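Local coordinates for hypothetical protein (Uncultured marine organism, PDB 2OD5) that is of unknown function but probably binds nucleic acid, most likely DNA, through a winged-helix type of helix-turn-helix domain, at residues 18-23 with 53-58; 29-34 with 49-54. All coordinates share one frame; numbering follows the deposited sequence.

Both contacts are buried near the middle of this small domain, with their centres 8 Å apart, and both end on helix 48-57. Contact 1 sets the first helix, 9-23, against the C-terminal half of that helix; contact 2 sets the start of helix 31-39 against its N-terminal half. No hydrogen bond crosses either contact. Contact 1 is purely aliphatic, whereas in contact 2 a leucine methyl also lies against a backbone carbonyl, at a helix start where polar groups cap the backbone and anchor it to the sheet. The two merge where Ile-20 CD1 packs 3.6 Å from Leu-51 CD1.

Contact 1 (18-23 with 53-58); sequences EKIKKF and NVLSKD
Ile-20 projects from helix 9-23 toward helix 48-57 and meets two successive residues there, Val-54 and Leu-55. Its branch methyl CG2 touches Leu-55 CD2 at 3.8 Å, and the end of its longer branch, CD1, lies 3.9 Å from that same Leu-55 CD2. Ile-20 CD1 also reaches Val-54 CG1, at 4.0 Å. One leucine methyl thus rests against both methyls of the isoleucine, while the valine touches the tip of the longer branch alone. Ile-20 lies aslant to both partners, and no hydrogen bond spans the two segments.

The torsions explain who reaches whom. Ile-20 turns CG2 anti to its backbone N and carries CG1 on in an extended chain (chi2 165°), which brings CD1 toward helix 48-57. Leu-55 does not start out pointing at the other helix; with CG anti to the carbonyl carbon (chi1 -69°), the branch bends round and CD2 does the touching. The backbones stay well apart, 8.6 Å between Ile-20 CA and Leu-55 CA, a separation bridged by these side chains.

The helix ends at Lys-57, two residues past Leu-55. Asp-58 N is still hydrogen-bonded to Val-54 O (3.0 Å), and Asp-58 OD1 accepts from Asp-60 N in an Asx turn that leads toward strand 61-71.

Ile-20 also packs on Ile-34 and Ile-38 of helix 31-39 and on Ile-61 of strand 61-71. Leu-55 touches Ile-61 and Trp-82 of strand 75-84. Here the first helix of the winged-helix domain packs on the second helix of the helix-turn-helix, usually the recognition helix in relatives, within a core completed by helix 31-39 and the two long strands of the hairpin.

Contact 2 (29-34 with 49-54); sequences RNTAEI and QQLGNV
Leu-51 of helix 48-57 packs its CD2 against both Thr-31 and Ile-34 on the first turn of helix 31-39, joining the two helices of the helix-turn-helix. Its CG stands anti to the backbone N (chi1 174°), and CD2 is carried across to the other helix. There Leu-51 CD2 lies 3.6 Å from the carbonyl O of Thr-31 and 3.9 Å from Thr-31 CG2, the threonine and leucine lying alongside and running opposite ways. The same Leu-51 CD2 meets Ile-34 CG2 at 3.9 Å, with the isoleucine roughly perpendicular to the leucine. Next comes Gly-52, where the backbones draw nearest: Gly-52 CA is 7.4 Å from Thr-31 CA.

Thr-31 divides its two branches: CG2 faces the leucine while OG1 accepts a hydrogen bond from Trp-82 NE1 on strand 75-84. Behind it, Asn-30 and Glu-33 form a capping box: Glu-33 N donates to Asn-30 OD1 (2.9 Å), and Asn-30 N donates to Glu-33 OE1 (3.0 Å, nearly straight at 171°). Arg-29 NE adds a salt bridge to Glu-33 OE2, met from above the carboxylate plane. The chemistry thus divides by face: apolar packing joins the two helices, whereas polar bonds cap the start of helix 31-39 and tie it to strand 75-84.

Contact 1 (18-23 with 53-58)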
loop_
_atom_site.group_PDB
_atom_site.type_symbol
_atom_site.label_atom_id
_atom_site.label_comp_id
_atom_site.label_asym_id
_atom_site.label_seq_id
_atom_site.Cartn_x
_atom_site.Cartn_y
_atom_site.Cartn_z
ATOM N N GLU A 18 -5.834 -7.503 -5.270
ATOM C CA GLU A 18 -7.197 -7.107 -5.593
ATOM C C GLU A 18 -7.858 -6.391 -4.419
ATOM O O GLU A 18 -8.588 -5.421 -4.605
ATOM C CB GLU A 18 -8.022 -8.328 -6.026
ATOM C CG GLU A 18 -7.473 -9.010 -7.269
ATOM N N LYS A 19 -7.606 -6.869 -3.206
ATOM C CA LYS A 19 -8.151 -6.196 -2.024
ATOM C C LYS A 19 -7.595 -4.787 -1.865
ATOM O O LYS A 19 -8.335 -3.851 -1.565
ATOM C CB LYS A 19 -7.814 -6.969 -0.760
ATOM C CG LYS A 19 -8.590 -8.214 -0.580
ATOM C CD LYS A 19 -8.356 -8.723 0.829
ATOM C CE LYS A 19 -8.951 -10.094 1.018
ATOM N NZ LYS A 19 -10.331 -10.041 1.565
ATOM N N ILE A 20 -6.280 -4.661 -2.040
ATOM C CA ILE A 20 -5.619 -3.378 -1.890
ATOM C C ILE A 20 -6.206 -2.374 -2.903
ATOM O O ILE A 20 -6.540 -1.245 -2.555
ATOM C CB ILE A 20 -4.090 -3.481 -2.078
ATOM C CG1 ILE A 20 -3.420 -4.318 -0.976
ATOM C CG2 ILE A 20 -3.494 -2.091 -2.116
ATOM C CD1 ILE A 20 -1.982 -4.747 -1.329
ATOM N N LYS A 21 -6.353 -2.784 -4.158
ATOM C CA LYS A 21 -6.851 -1.891 -5.206
ATOM C C LYS A 21 -8.267 -1.387 -4.910
ATOM O O LYS A 21 -8.558 -0.202 -5.051
ATOM C CB LYS A 21 -6.741 -2.558 -6.579
ATOM C CG LYS A 21 -5.317 -2.733 -7.080
ATOM N N LYS A 22 -9.126 -2.274 -4.433
ATOM C CA LYS A 22 -10.472 -1.887 -4.011
ATOM C C LYS A 22 -10.456 -0.916 -2.838
ATOM O O LYS A 22 -11.183 0.089 -2.820
ATOM C CB LYS A 22 -11.283 -3.131 -3.662
ATOM C CG LYS A 22 -11.755 -3.899 -4.889
ATOM C CD LYS A 22 -12.894 -3.185 -5.577
ATOM N N PHE A 23 -9.614 -1.201 -1.857
ATOM C CA PHE A 23 -9.481 -0.346 -0.693
ATOM C C PHE A 23 -9.011 1.062 -1.064
ATOM O O PHE A 23 -9.489 2.035 -0.497
ATOM C CB PHE A 23 -8.520 -0.989 0.317
ATOM C CG PHE A 23 -8.355 -0.222 1.590
ATOM C CD1 PHE A 23 -9.437 -0.018 2.446
ATOM C CD2 PHE A 23 -7.124 0.310 1.940
ATOM C CE1 PHE A 23 -9.304 0.679 3.622
ATOM C CE2 PHE A 23 -6.976 0.981 3.148
ATOM C CZ PHE A 23 -8.071 1.172 3.983
ATOM N N ASN A 53 6.666 -4.780 0.038
ATOM C CA ASN A 53 7.139 -5.410 -1.184
ATOM C C ASN A 53 6.027 -5.558 -2.225
ATOM O O ASN A 53 6.229 -5.251 -3.410
ATOM C CB ASN A 53 7.761 -6.779 -0.884
ATOM C CG ASN A 53 9.073 -6.657 -0.115
ATOM O OD1 ASN A 53 9.727 -5.612 -0.165
ATOM N ND2 ASN A 53 9.454 -7.719 0.612
ATOM N N VAL A 54 4.865 -6.020 -1.783
ATOM C CA VAL A 54 3.733 -6.207 -2.665
ATOM C C VAL A 54 3.338 -4.882 -3.301
ATOM O O VAL A 54 3.067 -4.803 -4.504
ATOM C CB VAL A 54 2.511 -6.783 -1.913
ATOM C CG1 VAL A 54 1.235 -6.711 -2.800
ATOM C CG2 VAL A 54 2.814 -8.212 -1.442
ATOM N N LEU A 55 3.270 -3.845 -2.490
ATOM C CA LEU A 55 2.856 -2.520 -2.977
ATOM C C LEU A 55 3.849 -1.977 -3.984
ATOM O O LEU A 55 3.451 -1.402 -5.001
ATOM C CB LEU A 55 2.706 -1.541 -1.796
ATOM C CG LEU A 55 1.538 -1.782 -0.831
ATOM C CD1 LEU A 55 1.711 -0.905 0.449
ATOM C CD2 LEU A 55 0.222 -1.510 -1.487
ATOM N N SER A 56 5.139 -2.148 -3.707
ATOM C CA SER A 56 6.205 -1.671 -4.629
ATOM C C SER A 56 6.201 -2.421 -5.930
ATOM O O SER A 56 6.369 -1.815 -7.016
ATOM C CB SER A 56 7.582 -1.838 -3.984
ATOM O OG SER A 56 7.704 -0.945 -2.913
ATOM N N LYS A 57 5.999 -3.731 -5.851
ATOM C CA LYS A 57 6.035 -4.603 -7.020
ATOM C C LYS A 57 4.799 -4.464 -7.921
ATOM O O LYS A 57 4.872 -4.696 -9.123
ATOM C CB LYS A 57 6.206 -6.068 -6.598
ATOM C CG LYS A 57 6.191 -7.037 -7.775
ATOM C CD LYS A 57 6.762 -8.409 -7.469
ATOM C CE LYS A 57 6.830 -9.215 -8.768
ATOM N NZ LYS A 57 6.911 -10.676 -8.517
ATOM N N ASP A 58 3.663 -4.102 -7.342
ATOM C CA ASP A 58 2.438 -3.964 -8.115
ATOM C C ASP A 58 2.462 -2.617 -8.798
ATOM O O ASP A 58 2.328 -1.593 -8.151
ATOM C CB ASP A 58 1.197 -4.087 -7.239
ATOM C CG ASP A 58 -0.079 -4.107 -8.050
ATOM O OD1 ASP A 58 -0.085 -3.577 -9.190
ATOM O OD2 ASP A 58 -1.102 -4.651 -7.578
#

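Contact 2 (29-34 with 49-54)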
loop_
_atom_site.group_PDB
_atom_site.type_symbol
_atom_site.label_atom_id
_atom_site.label_comp_id
_atom_site.label_asym_id
_atom_site.label_seq_id
_atom_site.Cartn_x
_atom_site.Cartn_y
_atom_site.Cartn_z
ATOM N N ARG A 29 -4.134 5.902 0.780
ATOM C CA ARG A 29 -4.075 5.453 2.182
ATOM C C ARG A 29 -2.651 5.092 2.525
ATOM O O ARG A 29 -1.849 4.785 1.648
ATOM C CB ARG A 29 -4.975 4.211 2.412
ATOM C CG ARG A 29 -6.433 4.421 2.053
ATOM C CD ARG A 29 -7.092 5.554 2.843
ATOM N NE ARG A 29 -7.657 5.084 4.088
ATOM C CZ ARG A 29 -8.883 4.574 4.216
ATOM N NH1 ARG A 29 -9.694 4.442 3.171
ATOM N NH2 ARG A 29 -9.285 4.163 5.404
ATOM N N ASN A 30 -2.318 5.123 3.810
ATOM C CA ASN A 30 -0.964 4.794 4.225
ATOM C C ASN A 30 -0.801 3.296 4.495
ATOM O O ASN A 30 -1.789 2.537 4.555
ATOM C CB ASN A 30 -0.490 5.685 5.408
ATOM C CG ASN A 30 -1.170 5.363 6.702
ATOM O OD1 ASN A 30 -1.301 4.197 7.088
ATOM N ND2 ASN A 30 -1.585 6.398 7.411
ATOM N N THR A 31 0.438 2.844 4.571
ATOM C CA THR A 31 0.732 1.419 4.641
ATOM C C THR A 31 0.066 0.743 5.847
ATOM O O THR A 31 -0.409 -0.394 5.745
ATOM C CB THR A 31 2.264 1.133 4.722
ATOM O OG1 THR A 31 2.942 1.735 3.614
ATOM C CG2 THR A 31 2.538 -0.389 4.666
ATOM N N ALA A 32 0.019 1.455 6.960
ATOM C CA ALA A 32 -0.612 0.955 8.185
ATOM C C ALA A 32 -2.105 0.716 8.020
ATOM O O ALA A 32 -2.647 -0.297 8.486
ATOM C CB ALA A 32 -0.349 1.954 9.351
ATOM N N GLU A 33 -2.799 1.689 7.427
ATOM C CA GLU A 33 -4.209 1.540 7.127
ATOM C C GLU A 33 -4.458 0.367 6.167
ATOM O O GLU A 33 -5.417 -0.399 6.329
ATOM C CB GLU A 33 -4.753 2.813 6.493
ATOM C CG GLU A 33 -4.711 4.043 7.350
ATOM C CD GLU A 33 -5.264 5.234 6.562
ATOM O OE1 GLU A 33 -4.551 5.752 5.633
ATOM O OE2 GLU A 33 -6.434 5.600 6.828
ATOM N N ILE A 34 -3.605 0.216 5.160
ATOM C CA ILE A 34 -3.740 -0.858 4.192
ATOM C C ILE A 34 -3.550 -2.207 4.875
ATOM O O ILE A 34 -4.370 -3.117 4.716
ATOM C CB ILE A 34 -2.753 -0.708 2.997
ATOM C CG1 ILE A 34 -3.017 0.614 2.236
ATOM C CG2 ILE A 34 -2.905 -1.881 2.020
ATOM C CD1 ILE A 34 -1.908 0.978 1.247
ATOM N N GLN A 49 6.319 -5.696 6.362
ATOM C CA GLN A 49 7.461 -5.849 5.448
ATOM C C GLN A 49 7.025 -6.457 4.116
ATOM O O GLN A 49 7.341 -5.943 3.042
ATOM C CB GLN A 49 8.554 -6.717 6.076
ATOM C CG GLN A 49 9.813 -6.833 5.224
ATOM C CD GLN A 49 10.973 -7.458 5.975
ATOM O OE1 GLN A 49 10.791 -8.368 6.781
ATOM N NE2 GLN A 49 12.178 -6.974 5.703
ATOM N N GLN A 50 6.281 -7.544 4.186
ATOM C CA GLN A 50 5.786 -8.193 2.978
ATOM C C GLN A 50 4.859 -7.271 2.196
ATOM O O GLN A 50 4.919 -7.224 0.972
ATOM C CB GLN A 50 5.085 -9.509 3.313
ATOM C CG GLN A 50 6.044 -10.626 3.747
ATOM C CD GLN A 50 5.330 -11.844 4.304
ATOM O OE1 GLN A 50 4.690 -11.782 5.358
ATOM N NE2 GLN A 50 5.446 -12.963 3.606
ATOM N N LEU A 51 4.014 -6.537 2.894
ATOM C CA LEU A 51 3.054 -5.630 2.221
ATOM C C LEU A 51 3.801 -4.537 1.452
ATOM O O LEU A 51 3.456 -4.190 0.302
ATOM C CB LEU A 51 2.075 -5.030 3.209
ATOM C CG LEU A 51 1.110 -3.965 2.649
ATOM C CD1 LEU A 51 0.241 -4.572 1.543
ATOM C CD2 LEU A 51 0.233 -3.350 3.753
ATOM N N GLY A 52 4.854 -4.003 2.045
ATOM C CA GLY A 52 5.662 -3.000 1.354
ATOM C C GLY A 52 6.205 -3.522 0.041
ATOM O O GLY A 52 6.212 -2.802 -0.961
ATOM N N ASN A 53 6.666 -4.780 0.038
ATOM C CA ASN A 53 7.139 -5.410 -1.184
ATOM C C ASN A 53 6.027 -5.558 -2.225
ATOM O O ASN A 53 6.229 -5.251 -3.410
ATOM C CB ASN A 53 7.761 -6.779 -0.884
ATOM C CG ASN A 53 9.073 -6.657 -0.115
ATOM O OD1 ASN A 53 9.727 -5.612 -0.165
ATOM N ND2 ASN A 53 9.454 -7.719 0.612
ATOM N N VAL A 54 4.865 -6.020 -1.783
ATOM C CA VAL A 54 3.733 -6.207 -2.665
ATOM C C VAL A 54 3.338 -4.882 -3.301
ATOM O O VAL A 54 3.067 -4.803 -4.504
ATOM C CB VAL A 54 2.511 -6.783 -1.913
ATOM C CG1 VAL A 54 1.235 -6.711 -2.800
ATOM C CG2 VAL A 54 2.814 -8.212 -1.442
#